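Local coordinates for 177aa long conserved hypothetical protein (ST1454) (Sulfolobus tokodaii, PDB 1WOZ) that probably transfers the adenosyl group of ATP to cob(I)alamin, as a PduO-type corrinoid adenosyltransferase that assembles as a trimer, at residues G29-L34 / F62-D67; T70-K75 / E137-I142; L101-G106 / L152-A157. One frame throughout, in Å; residues are numbered along the deposited sequence.

Contact 1 (G29-L34 / F62-D67); sequences GDLDEL and FEIGED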
loop_
_atom_site.group_PDB
_atom_site.type_symbol
_atom_site.label_atom_id
_atom_site.label_comp_id
_atom_site.label_asym_id
_atom_site.label_seq_id
_atom_site.Cartn_x
_atom_site.Cartn_y
_atom_site.Cartn_z
ATOM N N GLY A 29 -12.349 3.828 -5.806
ATOM C CA GLY A 29 -10.903 4.015 -5.701
ATOM C C GLY A 29 -10.273 2.890 -4.883
ATOM O O GLY A 29 -9.194 2.371 -5.236
ATOM N N ASP A 30 -10.925 2.504 -3.785
ATOM C CA ASP A 30 -10.401 1.411 -2.948
ATOM C C ASP A 30 -10.391 0.086 -3.723
ATOM O O ASP A 30 -9.448 -0.701 -3.612
ATOM C CB ASP A 30 -11.234 1.248 -1.666
ATOM C CG ASP A 30 -11.063 2.409 -0.717
ATOM O OD1 ASP A 30 -10.097 3.184 -0.879
ATOM O OD2 ASP A 30 -11.890 2.551 0.202
ATOM N N LEU A 31 -11.428 -0.145 -4.526
ATOM C CA LEU A 31 -11.501 -1.364 -5.323
ATOM C C LEU A 31 -10.345 -1.406 -6.310
ATOM O O LEU A 31 -9.742 -2.452 -6.527
ATOM C CB LEU A 31 -12.840 -1.444 -6.074
ATOM C CG LEU A 31 -13.977 -1.749 -5.098
ATOM C CD1 LEU A 31 -15.309 -1.524 -5.790
ATOM C CD2 LEU A 31 -13.864 -3.192 -4.582
ATOM N N ASP A 32 -10.042 -0.262 -6.918
ATOM C CA ASP A 32 -8.930 -0.186 -7.874
ATOM C C ASP A 32 -7.582 -0.458 -7.165
ATOM O O ASP A 32 -6.722 -1.178 -7.689
ATOM C CB ASP A 32 -8.928 1.198 -8.551
ATOM C CG ASP A 32 -7.744 1.396 -9.499
ATOM O OD1 ASP A 32 -7.407 0.475 -10.264
ATOM O OD2 ASP A 32 -7.157 2.493 -9.488
ATOM N N GLU A 33 -7.395 0.120 -5.981
ATOM C CA GLU A 33 -6.152 -0.111 -5.251
ATOM C C GLU A 33 -6.022 -1.610 -4.958
ATOM O O GLU A 33 -4.972 -2.214 -5.171
ATOM C CB GLU A 33 -6.121 0.720 -3.952
ATOM C CG GLU A 33 -4.784 0.559 -3.209
ATOM C CD GLU A 33 -4.649 1.415 -1.949
ATOM O OE1 GLU A 33 -5.531 2.246 -1.671
ATOM O OE2 GLU A 33 -3.631 1.263 -1.235
ATOM N N LEU A 34 -7.092 -2.229 -4.472
ATOM C CA LEU A 34 -7.047 -3.672 -4.217
ATOM C C LEU A 34 -6.755 -4.442 -5.521
ATOM O O LEU A 34 -5.904 -5.336 -5.562
ATOM C CB LEU A 34 -8.383 -4.145 -3.618
ATOM C CG LEU A 34 -8.589 -5.675 -3.534
ATOM C CD1 LEU A 34 -7.516 -6.317 -2.636
ATOM C CD2 LEU A 34 -9.986 -5.972 -2.945
ATOM N N PHE A 62 -14.221 -5.614 -11.113
ATOM C CA PHE A 62 -14.798 -4.641 -12.056
ATOM C C PHE A 62 -16.320 -4.815 -12.045
ATOM O O PHE A 62 -17.064 -3.845 -12.135
ATOM C CB PHE A 62 -14.264 -4.839 -13.481
ATOM C CG PHE A 62 -12.990 -4.087 -13.753
ATOM C CD1 PHE A 62 -11.753 -4.663 -13.508
ATOM C CD2 PHE A 62 -13.036 -2.767 -14.215
ATOM C CE1 PHE A 62 -10.569 -3.936 -13.713
ATOM C CE2 PHE A 62 -11.854 -2.043 -14.422
ATOM C CZ PHE A 62 -10.621 -2.642 -14.165
ATOM N N GLU A 63 -16.797 -6.055 -11.932
ATOM C CA GLU A 63 -18.244 -6.254 -11.876
ATOM C C GLU A 63 -18.830 -5.625 -10.611
ATOM O O GLU A 63 -19.936 -5.051 -10.628
ATOM C CB GLU A 63 -18.573 -7.746 -11.949
ATOM C CG GLU A 63 -18.210 -8.336 -13.305
ATOM C CD GLU A 63 -18.669 -9.776 -13.491
ATOM O OE1 GLU A 63 -18.884 -10.167 -14.651
ATOM O OE2 GLU A 63 -18.794 -10.523 -12.500
ATOM N N ILE A 64 -18.086 -5.715 -9.511
ATOM C CA ILE A 64 -18.527 -5.115 -8.256
ATOM C C ILE A 64 -18.613 -3.607 -8.450
ATOM O O ILE A 64 -19.557 -2.958 -7.983
ATOM C CB ILE A 64 -17.529 -5.450 -7.085
ATOM C CG1 ILE A 64 -17.697 -6.913 -6.697
ATOM C CG2 ILE A 64 -17.707 -4.463 -5.927
ATOM C CD1 ILE A 64 -16.760 -7.391 -5.596
ATOM N N GLY A 65 -17.623 -3.036 -9.132
ATOM C CA GLY A 65 -17.665 -1.602 -9.381
ATOM C C GLY A 65 -18.880 -1.196 -10.216
ATOM O O GLY A 65 -19.472 -0.136 -9.993
ATOM N N GLU A 66 -19.268 -2.031 -11.173
ATOM C CA GLU A 66 -20.430 -1.709 -12.000
ATOM C C GLU A 66 -21.714 -1.870 -11.199
ATOM O O GLU A 66 -22.661 -1.097 -11.371
ATOM C CB GLU A 66 -20.459 -2.591 -13.256
ATOM C CG GLU A 66 -19.260 -2.336 -14.150
ATOM C CD GLU A 66 -19.493 -2.668 -15.619
ATOM O OE1 GLU A 66 -19.844 -3.823 -15.951
ATOM O OE2 GLU A 66 -19.295 -1.747 -16.439
ATOM N N ASP A 67 -21.747 -2.870 -10.325
ATOM C CA ASP A 67 -22.904 -3.083 -9.457
ATOM C C ASP A 67 -23.073 -1.776 -8.670
ATOM O O ASP A 67 -24.123 -1.132 -8.728
ATOM C CB ASP A 67 -22.634 -4.271 -8.504
ATOM C CG ASP A 67 -23.816 -4.601 -7.606
ATOM O OD1 ASP A 67 -24.593 -3.694 -7.241
ATOM O OD2 ASP A 67 -23.956 -5.780 -7.240
#
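L31 and I64 meet through methyl groups that their first torsions set. In L31, CG lies beside the backbone N (chi1 -72°) and chi2 is extended, which carries CD1 across to the other helix. In I64, CG1 is beside the backbone N (chi1 -73°). The other branch, CG2, stands opposite that N and faces L31. CD1 of L31 touches CG2 of I64 at 3.8 Å. The two side chains cross at about a right angle, and this is the one side-chain pair within 4.2 Å between the segments. The same CD1 of L31 lies 4.3 Å from CA of G65. With no side chain at G65, the leucine methyl comes close to the helix backbone. The CA atoms of L31 and G65 are 7.4 Å apart, the closest CA pair of the two segments. This is helix-on-helix packing inside the helical bundle of the cobalamin adenosyltransferase family. It joins helix 23-44 to helix 48-69, which follow each other in the chain. No hydrogen bond crosses between the segments, and all three touching residues are buried. L31 also rests on L68 and on V124 of helix 109-134, while I64 packs on I142 and Y145 of helix 140-163. D32 makes a salt bridge with R118 of the second subunit and, like F62, touches a bound propylene glycol oligomer (POG). The ring of F62 meets that of Y171 of the second subunit, with the planes at about 20°.

Contact 2 (T70-K75 / E137-I142); sequences TQSSKK and EINRMI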
loop_
_atom_site.group_PDB
_atom_site.type_symbol
_atom_site.label_atom_id
_atom_site.label_comp_id
_atom_site.label_asym_id
_atom_site.label_seq_id
_atom_site.Cartn_x
_atom_site.Cartn_y
_atom_site.Cartn_z
ATOM N N THR A 70 -24.187 1.372 -10.700
ATOM C CA THR A 70 -25.507 1.327 -11.331
ATOM C C THR A 70 -26.597 0.801 -10.404
ATOM O O THR A 70 -27.646 0.357 -10.876
ATOM C CB THR A 70 -25.497 0.433 -12.595
ATOM O OG1 THR A 70 -25.306 -0.933 -12.221
ATOM C CG2 THR A 70 -24.365 0.848 -13.533
ATOM N N GLN A 71 -26.346 0.857 -9.095
ATOM C CA GLN A 71 -27.295 0.384 -8.090
ATOM C C GLN A 71 -27.793 -1.020 -8.433
ATOM O O GLN A 71 -28.998 -1.300 -8.398
ATOM C CB GLN A 71 -28.475 1.366 -7.974
ATOM C CG GLN A 71 -29.364 1.129 -6.761
ATOM C CD GLN A 71 -30.366 2.268 -6.502
ATOM O OE1 GLN A 71 -31.261 2.140 -5.659
ATOM N NE2 GLN A 71 -30.209 3.384 -7.217
ATOM N N SER A 72 -26.844 -1.894 -8.778
ATOM C CA SER A 72 -27.104 -3.287 -9.132
ATOM C C SER A 72 -27.912 -3.496 -10.421
ATOM O O SER A 72 -28.476 -4.573 -10.612
ATOM C CB SER A 72 -27.815 -4.022 -7.980
ATOM O OG SER A 72 -27.157 -3.840 -6.735
ATOM N N SER A 73 -27.943 -2.495 -11.303
ATOM C CA SER A 73 -28.690 -2.601 -12.569
ATOM C C SER A 73 -27.947 -3.329 -13.684
ATOM O O SER A 73 -28.527 -4.174 -14.359
ATOM C CB SER A 73 -29.083 -1.207 -13.084
ATOM O OG SER A 73 -30.000 -0.588 -12.201
ATOM N N LYS A 74 -26.671 -2.994 -13.879
ATOM C CA LYS A 74 -25.850 -3.603 -14.929
ATOM C C LYS A 74 -25.170 -4.917 -14.519
ATOM O O LYS A 74 -24.881 -5.778 -15.355
ATOM C CB LYS A 74 -24.785 -2.619 -15.392
ATOM C CG LYS A 74 -23.963 -3.140 -16.558
ATOM C CD LYS A 74 -22.931 -2.139 -17.019
ATOM C CE LYS A 74 -22.148 -2.693 -18.210
ATOM N NZ LYS A 74 -20.922 -1.888 -18.456
ATOM N N LYS A 75 -24.890 -5.051 -13.231
ATOM C CA LYS A 75 -24.277 -6.258 -12.686
ATOM C C LYS A 75 -24.838 -6.363 -11.276
ATOM O O LYS A 75 -25.100 -5.341 -10.631
ATOM C CB LYS A 75 -22.751 -6.124 -12.609
ATOM C CG LYS A 75 -22.015 -6.057 -13.947
ATOM C CD LYS A 75 -21.941 -7.418 -14.621
ATOM C CE LYS A 75 -21.152 -7.326 -15.909
ATOM N NZ LYS A 75 -20.894 -8.676 -16.465
ATOM N N GLU A 137 -27.918 1.929 -0.257
ATOM C CA GLU A 137 -28.356 1.147 -1.405
ATOM C C GLU A 137 -27.302 0.139 -1.870
ATOM O O GLU A 137 -27.578 -0.703 -2.718
ATOM C CB GLU A 137 -28.703 2.078 -2.570
ATOM C CG GLU A 137 -29.119 3.479 -2.149
ATOM C CD GLU A 137 -28.007 4.224 -1.416
ATOM O OE1 GLU A 137 -26.884 4.294 -1.957
ATOM O OE2 GLU A 137 -28.257 4.735 -0.305
ATOM N N ILE A 138 -26.095 0.218 -1.335
ATOM C CA ILE A 138 -25.063 -0.717 -1.763
ATOM C C ILE A 138 -25.485 -2.165 -1.517
ATOM O O ILE A 138 -26.050 -2.498 -0.475
ATOM C CB ILE A 138 -23.708 -0.426 -1.060
ATOM C CG1 ILE A 138 -22.817 -1.667 -1.105
ATOM C CG2 ILE A 138 -23.941 0.035 0.371
ATOM C CD1 ILE A 138 -21.586 -1.560 -0.270
ATOM N N ASN A 139 -25.226 -3.017 -2.503
ATOM C CA ASN A 139 -25.541 -4.437 -2.423
ATOM C C ASN A 139 -24.696 -5.081 -1.311
ATOM O O ASN A 139 -23.471 -5.106 -1.385
ATOM C CB ASN A 139 -25.243 -5.086 -3.783
ATOM C CG ASN A 139 -25.485 -6.590 -3.799
ATOM O OD1 ASN A 139 -25.871 -7.196 -2.796
ATOM N ND2 ASN A 139 -25.243 -7.199 -4.946
ATOM N N ARG A 140 -25.366 -5.594 -0.280
ATOM C CA ARG A 140 -24.712 -6.230 0.867
ATOM C C ARG A 140 -23.794 -7.403 0.484
ATOM O O ARG A 140 -22.819 -7.699 1.184
ATOM C CB ARG A 140 -25.797 -6.706 1.849
ATOM C CG ARG A 140 -25.300 -7.406 3.117
ATOM C CD ARG A 140 -24.564 -6.444 4.057
ATOM N NE ARG A 140 -24.154 -7.065 5.323
ATOM C CZ ARG A 140 -24.994 -7.537 6.247
ATOM N NH1 ARG A 140 -26.307 -7.466 6.056
ATOM N NH2 ARG A 140 -24.518 -8.068 7.374
HETATM N N MSE A 141 -24.098 -8.068 -0.625
HETATM C CA MSE A 141 -23.296 -9.198 -1.067
HETATM C C MSE A 141 -21.860 -8.779 -1.420
HETATM O O MSE A 141 -20.948 -9.606 -1.477
HETATM C CB MSE A 141 -23.945 -9.881 -2.271
HETATM C CG MSE A 141 -23.506 -11.332 -2.459
HETATM SE SE MSE A 141 -23.990 -12.532 -0.927
HETATM C CE MSE A 141 -25.253 -11.436 -0.045
ATOM N N ILE A 142 -21.673 -7.497 -1.663
ATOM C CA ILE A 142 -20.356 -6.970 -2.002
ATOM C C ILE A 142 -19.435 -7.068 -0.791
ATOM O O ILE A 142 -18.269 -7.460 -0.912
ATOM C CB ILE A 142 -20.479 -5.517 -2.458
ATOM C CG1 ILE A 142 -21.113 -5.500 -3.860
ATOM C CG2 ILE A 142 -19.101 -4.823 -2.477
ATOM C CD1 ILE A 142 -21.429 -4.100 -4.351
HETATM O O HOH W 1 -27.973 -1.499 -5.260
#
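S72 lays its hydroxyl against the CB of N139, with OG of S72 3.7 Å from that carbon. This is a van der Waals touch, and both polar ends also have hydrogen-bond partners of their own. OG of S72 is hydrogen-bonded to OD1 of D67, near the end of helix 48-69. A water donates to OG of S72 at 2.9 Å. The same water donates to O of E137 at 2.7 Å, so it bridges the two segments, which share no direct hydrogen bond. Farther out, OE1 of Q71 comes within 4.0 Å of CB of E137; both residues are solvent-exposed. The glutamine is extended to reach there, while the glutamate is bent at chi2 (62°) and its carboxylate turns off from the glutamine. The amide and carboxylate planes stand 80° apart. The segments are two corners at one end of the helical bundle. T70 to S73 form a type I' beta turn just after helix 48-69, and N139 is the N-cap of helix 140-163. The turn is held from within: O of T70 accepts from both N and OG of S73, and OG1 of T70 takes a nearly straight bond from N of K74 at 3.0 Å. At the helix start, OD1 of N139 accepts from N of M141, a selenomethionine, at 2.9 Å. That donor sits well above the carbonyl plane. With CG opposite its backbone N (chi1 178°), N139 also offers ND2 to O of I77 and to OD2 of D67.

Contact 3 (L101-G106 / L152-A157); sequences LFVIPG and LLFAMA
F154 reaches out from helix 140-163 and meets V103 and L101 with the far end of its ring. Its CG stands opposite the backbone N (chi1 -179°), which sends the ring, and CZ with it, toward the strand segment. The second torsion (chi2 -89°) only turns the ring about its own axis and so sets which side it presents. V103 supplies the nearest partner: its CG2 is 3.7 Å from CZ of F154. The CB of V103 adds to the touch, at 3.9 Å from both CZ and CE2 of F154. In V103 it is CG1 that lies opposite the backbone N (chi1 164°), leaving CG2 beside that N and against the phenyl ring. L101 joins more loosely, with CD2 at 4.2 Å from CZ of F154. Both methyls come to the ring obliquely. The chain turns a corner at L101 and F102, where the peptide bond is cis. Beyond it, the short, weakly bonded strand 103-104 pairs antiparallel with strand 169-173. The contact therefore joins this small antiparallel sheet to the helical bundle. R118 of helix 109-134 also packs on F154. P105, next to last in the segment, accepts a hydrogen bond at its O from NE2 of Q58 of the third subunit. No hydrogen bond or charge pair links the two segments. The contact is purely apolar and probably rests mainly on van der Waals packing and partial burial of hydrocarbon.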
loop_
_atom_site.group_PDB
_atom_site.type_symbol
_atom_site.label_atom_id
_atom_site.label_comp_id
_atom_site.label_asym_id
_atom_site.label_seq_id
_atom_site.Cartn_x
_atom_site.Cartn_y
_atom_site.Cartn_z
ATOM N N LEU A 101 -3.037 -20.566 14.543
ATOM C CA LEU A 101 -3.343 -19.132 14.465
ATOM C C LEU A 101 -2.693 -18.465 15.692
ATOM O O LEU A 101 -2.577 -19.102 16.751
ATOM C CB LEU A 101 -4.869 -18.941 14.478
ATOM C CG LEU A 101 -5.567 -19.675 13.320
ATOM C CD1 LEU A 101 -7.093 -19.548 13.468
ATOM C CD2 LEU A 101 -5.092 -19.072 11.972
ATOM N N PHE A 102 -2.233 -17.216 15.573
ATOM C CA PHE A 102 -2.286 -16.417 14.348
ATOM C C PHE A 102 -1.053 -16.637 13.491
ATOM O O PHE A 102 0.023 -16.891 14.008
ATOM C CB PHE A 102 -2.301 -14.919 14.675
ATOM C CG PHE A 102 -3.541 -14.447 15.338
ATOM C CD1 PHE A 102 -3.469 -13.730 16.527
ATOM C CD2 PHE A 102 -4.785 -14.679 14.765
ATOM C CE1 PHE A 102 -4.627 -13.248 17.134
ATOM C CE2 PHE A 102 -5.948 -14.201 15.369
ATOM C CZ PHE A 102 -5.866 -13.486 16.553
ATOM N N VAL A 103 -1.217 -16.511 12.179
ATOM C CA VAL A 103 -0.097 -16.619 11.261
ATOM C C VAL A 103 0.511 -15.208 11.155
ATOM O O VAL A 103 -0.210 -14.228 10.950
ATOM C CB VAL A 103 -0.568 -17.095 9.856
ATOM C CG1 VAL A 103 0.523 -16.818 8.803
ATOM C CG2 VAL A 103 -0.888 -18.587 9.914
ATOM N N ILE A 104 1.827 -15.110 11.333
ATOM C CA ILE A 104 2.526 -13.826 11.212
ATOM C C ILE A 104 2.743 -13.682 9.710
ATOM O O ILE A 104 3.426 -14.508 9.084
ATOM C CB ILE A 104 3.873 -13.858 11.958
ATOM C CG1 ILE A 104 3.605 -14.012 13.470
ATOM C CG2 ILE A 104 4.681 -12.564 11.641
ATOM C CD1 ILE A 104 4.882 -14.138 14.348
ATOM N N PRO A 105 2.171 -12.627 9.106
ATOM C CA PRO A 105 2.314 -12.451 7.660
ATOM C C PRO A 105 3.737 -12.361 7.110
ATOM O O PRO A 105 4.544 -11.544 7.562
ATOM C CB PRO A 105 1.465 -11.198 7.378
ATOM C CG PRO A 105 1.613 -10.405 8.634
ATOM C CD PRO A 105 1.498 -11.464 9.718
ATOM N N GLY A 106 4.025 -13.211 6.124
ATOM C CA GLY A 106 5.355 -13.219 5.534
ATOM C C GLY A 106 5.783 -14.605 5.054
ATOM O O GLY A 106 4.941 -15.480 4.795
ATOM N N LEU A 152 -9.602 -16.262 1.192
ATOM C CA LEU A 152 -9.026 -16.974 0.060
ATOM C C LEU A 152 -7.541 -16.576 -0.090
ATOM O O LEU A 152 -6.673 -17.428 -0.306
ATOM C CB LEU A 152 -9.795 -16.632 -1.235
ATOM C CG LEU A 152 -9.126 -17.085 -2.536
ATOM C CD1 LEU A 152 -8.901 -18.595 -2.516
ATOM C CD2 LEU A 152 -9.989 -16.661 -3.734
ATOM N N LEU A 153 -7.255 -15.278 0.001
ATOM C CA LEU A 153 -5.877 -14.803 -0.122
ATOM C C LEU A 153 -4.992 -15.420 0.978
ATOM O O LEU A 153 -3.837 -15.768 0.731
ATOM C CB LEU A 153 -5.848 -13.273 -0.053
ATOM C CG LEU A 153 -6.451 -12.570 -1.295
ATOM C CD1 LEU A 153 -6.654 -11.088 -1.005
ATOM C CD2 LEU A 153 -5.528 -12.751 -2.515
ATOM N N PHE A 154 -5.546 -15.522 2.183
ATOM C CA PHE A 154 -4.854 -16.121 3.335
ATOM C C PHE A 154 -4.537 -17.586 3.011
ATOM O O PHE A 154 -3.401 -18.034 3.144
ATOM C CB PHE A 154 -5.764 -16.008 4.569
ATOM C CG PHE A 154 -5.159 -16.562 5.835
ATOM C CD1 PHE A 154 -5.320 -17.900 6.170
ATOM C CD2 PHE A 154 -4.424 -15.744 6.690
ATOM C CE1 PHE A 154 -4.754 -18.429 7.351
ATOM C CE2 PHE A 154 -3.849 -16.251 7.875
ATOM C CZ PHE A 154 -4.017 -17.602 8.204
ATOM N N ALA A 155 -5.532 -18.332 2.537
ATOM C CA ALA A 155 -5.296 -19.739 2.208
ATOM C C ALA A 155 -4.262 -19.888 1.115
ATOM O O ALA A 155 -3.447 -20.821 1.134
ATOM C CB ALA A 155 -6.624 -20.417 1.794
HETATM N N MSE A 156 -4.265 -18.957 0.157
HETATM C CA MSE A 156 -3.288 -19.039 -0.909
HETATM C C MSE A 156 -1.888 -18.772 -0.374
HETATM O O MSE A 156 -0.934 -19.379 -0.832
HETATM C CB MSE A 156 -3.596 -18.031 -2.026
HETATM C CG MSE A 156 -4.841 -18.329 -2.826
HETATM SE SE MSE A 156 -4.960 -16.888 -4.164
HETATM C CE MSE A 156 -6.289 -17.642 -5.374
ATOM N N ALA A 157 -1.763 -17.858 0.583
ATOM C CA ALA A 157 -0.451 -17.548 1.152
ATOM C C ALA A 157 0.119 -18.770 1.894
ATOM O O ALA A 157 1.330 -19.004 1.870
ATOM C CB ALA A 157 -0.553 -16.330 2.104
#

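How the contacts relate
Contacts 1 and 2 are neighbours, with centres 12 Å apart on the same side of the chain's centre. Contact 2 opens in the loop that follows helix 48-69 of contact 1. The two touch directly: E66 OE2 is 2.6 Å from K74 NZ in a salt bridge. Contact 3 lies on the opposite side of the chain's centre, about 23 Å from contact 1 and 29 Å from contact 2, centre to centre. It shares helix 140-163 with contact 2, which uses the start of that helix. Contact 1 closes before the others open, whereas the segments of contacts 2 and 3 alternate. Together they tie a loop and a strand segment to one helical bundle. All three have residues that meet another subunit: the second at contacts 1 and 2, the third at contact 3.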